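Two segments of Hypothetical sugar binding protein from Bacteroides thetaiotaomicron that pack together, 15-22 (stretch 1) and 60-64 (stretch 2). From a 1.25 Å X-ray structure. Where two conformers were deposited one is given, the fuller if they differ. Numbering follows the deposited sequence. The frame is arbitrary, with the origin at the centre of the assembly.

Stretch 1 (15-22) EKFATEVT
Stretch 2 (60-64) PNAMK

How do the two backbones meet? Stretch 1 is irregular, while stretch 2 is extended strand over most of its length, with phi/psi of -131/148 at Asn61 and -105/137 at Met63. The register is set by Phe17 and Asn61, whose CA atoms lie 5.5 Å apart. Phe17 takes the left-handed values 59/28, between Lys16 at -111/11 and Ala18 at -63/-31. Alternation along the strand points CA-to-CB of Asn61 and Met63 toward stretch 1 and that of Ala62, small and buried, away.

What fills the buried part? Phe17, chi1 m (-55°) and chi2 -77°, turns one face of its ring to CG of Met63, a selenomethionine. Met63 CG sits 3.7 Å from the Phe17 ring centroid and 26° off the normal, a CH-pi contact; Met63 CG to Phe17 CE1 is 3.4 Å. Both side chains are apolar, as suits a buried site: the flat ring offers a face, and the flexible, unbranched Met63 chain can fold against it. With chi1, chi2 and chi3 all m, that chain folds compactly, leaving SE oblique to the ring, 4.6 Å from the Phe17 centroid.

Where does the selenium go next? Met63 SE reaches Val21 CB at 3.8 Å. Val21, extended at -112/118 with chi1 t, points toward the strand, and its branched apolar side chain suits this buried place. The contact buries 297 Å², both sides summed.

How does Asn61 serve the more open end? No direct hydrogen bond crosses; two waters supply the polar links, beside the apolar packing. With chi1 m (-51°) and chi2 -84°, Asn61 packs CB 3.2 Å from Phe17 O and offers its amide to two waters. Water 1 accepts from Asn61 ND2 (3.1 Å) and donates to Lys16 O (2.7 Å); water 2 donates to Asn61 OD1 (2.9 Å) and Ala18 O (2.8 Å). An amide suits this place because it pairs a donor with an acceptor. Lys16, chi m, t, t, p, leads its end away.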

# COMPACT_ATOMS: atom_id res chain seq x y z
N GLU A 15 10.02 9.01 7.06
CA GLU A 15 8.89 8.30 7.65
C GLU A 15 7.83 9.18 8.25
O GLU A 15 6.70 8.76 8.40
CB GLU A 15 9.41 7.31 8.68
CG GLU A 15 9.96 7.88 9.95
CD GLU A 15 11.32 8.54 9.89
OE1 GLU A 15 12.07 8.46 8.87
OE2 GLU A 15 11.65 9.14 10.95
N LYS A 16 8.20 10.40 8.59
CA LYS A 16 7.25 11.35 9.15
C LYS A 16 6.94 12.50 8.19
O LYS A 16 6.29 13.48 8.56
CB LYS A 16 7.74 11.88 10.51
CG LYS A 16 7.59 10.82 11.61
CD LYS A 16 8.20 11.28 12.89
CE LYS A 16 7.97 10.30 14.01
NZ LYS A 16 8.62 8.97 13.77
N PHE A 17 7.36 12.36 6.94
CA PHE A 17 7.07 13.38 5.92
C PHE A 17 7.63 14.73 6.31
O PHE A 17 7.14 15.75 5.89
CB PHE A 17 5.58 13.41 5.59
CG PHE A 17 5.07 12.07 5.17
CD1 PHE A 17 5.33 11.57 3.90
CD2 PHE A 17 4.37 11.28 6.05
CE1 PHE A 17 4.90 10.31 3.53
CE2 PHE A 17 3.96 10.00 5.68
CZ PHE A 17 4.23 9.53 4.42
N ALA A 18 8.71 14.73 7.08
CA ALA A 18 9.36 15.99 7.43
C ALA A 18 9.91 16.71 6.21
O ALA A 18 9.96 17.95 6.20
CB ALA A 18 10.46 15.76 8.45
N THR A 19 10.32 15.96 5.18
CA THR A 19 10.69 16.50 3.88
C THR A 19 9.46 16.46 2.96
O THR A 19 8.81 15.42 2.83
CB THR A 19 11.85 15.64 3.28
OG1 THR A 19 12.97 15.74 4.18
CG2 THR A 19 12.26 16.14 1.90
N GLU A 20 9.15 17.59 2.32
CA GLU A 20 8.03 17.68 1.40
C GLU A 20 8.16 16.64 0.28
O GLU A 20 9.24 16.43 -0.28
CB GLU A 20 7.95 19.10 0.82
CG GLU A 20 6.79 19.30 -0.15
CD GLU A 20 6.60 20.74 -0.60
OE1 GLU A 20 7.46 21.58 -0.28
OE2 GLU A 20 5.55 21.03 -1.21
N VAL A 21 7.03 16.01 -0.03
CA VAL A 21 6.95 15.00 -1.09
C VAL A 21 6.11 15.55 -2.22
O VAL A 21 4.91 15.83 -2.04
CB VAL A 21 6.28 13.73 -0.57
CG1 VAL A 21 6.05 12.72 -1.72
CG2 VAL A 21 7.13 13.10 0.55
N THR A 22 6.72 15.68 -3.40
CA THR A 22 6.01 16.11 -4.61
C THR A 22 6.23 15.18 -5.80
O THR A 22 5.48 15.28 -6.78
CB THR A 22 6.41 17.55 -5.04
OG1 THR A 22 7.83 17.58 -5.22
CG2 THR A 22 5.96 18.59 -4.00
N PRO A 60 2.87 16.46 12.56
CA PRO A 60 2.79 17.79 11.95
C PRO A 60 2.90 17.84 10.44
O PRO A 60 2.55 18.85 9.85
CB PRO A 60 3.93 18.56 12.62
CG PRO A 60 4.79 17.56 13.27
CD PRO A 60 4.02 16.31 13.47
N ASN A 61 3.31 16.74 9.80
CA ASN A 61 3.36 16.64 8.35
C ASN A 61 2.68 15.32 7.97
O ASN A 61 2.75 14.35 8.72
CB ASN A 61 4.80 16.60 7.84
CG ASN A 61 5.64 17.73 8.40
OD1 ASN A 61 5.62 18.82 7.87
ND2 ASN A 61 6.37 17.46 9.47
N ALA A 62 2.04 15.29 6.81
CA ALA A 62 1.28 14.13 6.37
C ALA A 62 1.10 14.17 4.87
O ALA A 62 1.34 15.21 4.23
CB ALA A 62 -0.08 14.11 7.06
N MSE A 63 0.66 13.04 4.33
CA MSE A 63 0.15 12.99 2.96
C MSE A 63 -1.36 12.90 3.02
O MSE A 63 -1.91 12.15 3.84
CB MSE A 63 0.66 11.76 2.23
CG MSE A 63 2.19 11.71 2.14
SE MSE A 63 3.01 13.15 1.19
CE MSE A 63 2.24 12.89 -0.55
N LYS A 64 -2.05 13.65 2.18
CA LYS A 64 -3.51 13.62 2.10
C LYS A 64 -3.93 13.00 0.77
O LYS A 64 -3.49 13.44 -0.29
CB LYS A 64 -4.09 15.03 2.23
CG LYS A 64 -5.61 15.06 2.19
CD LYS A 64 -6.16 16.46 2.16
CE LYS A 64 -6.14 17.04 3.55
NZ LYS A 64 -6.94 18.30 3.69
O HOH W 1 5.65 14.77 10.82
O HOH W 2 8.32 19.79 7.46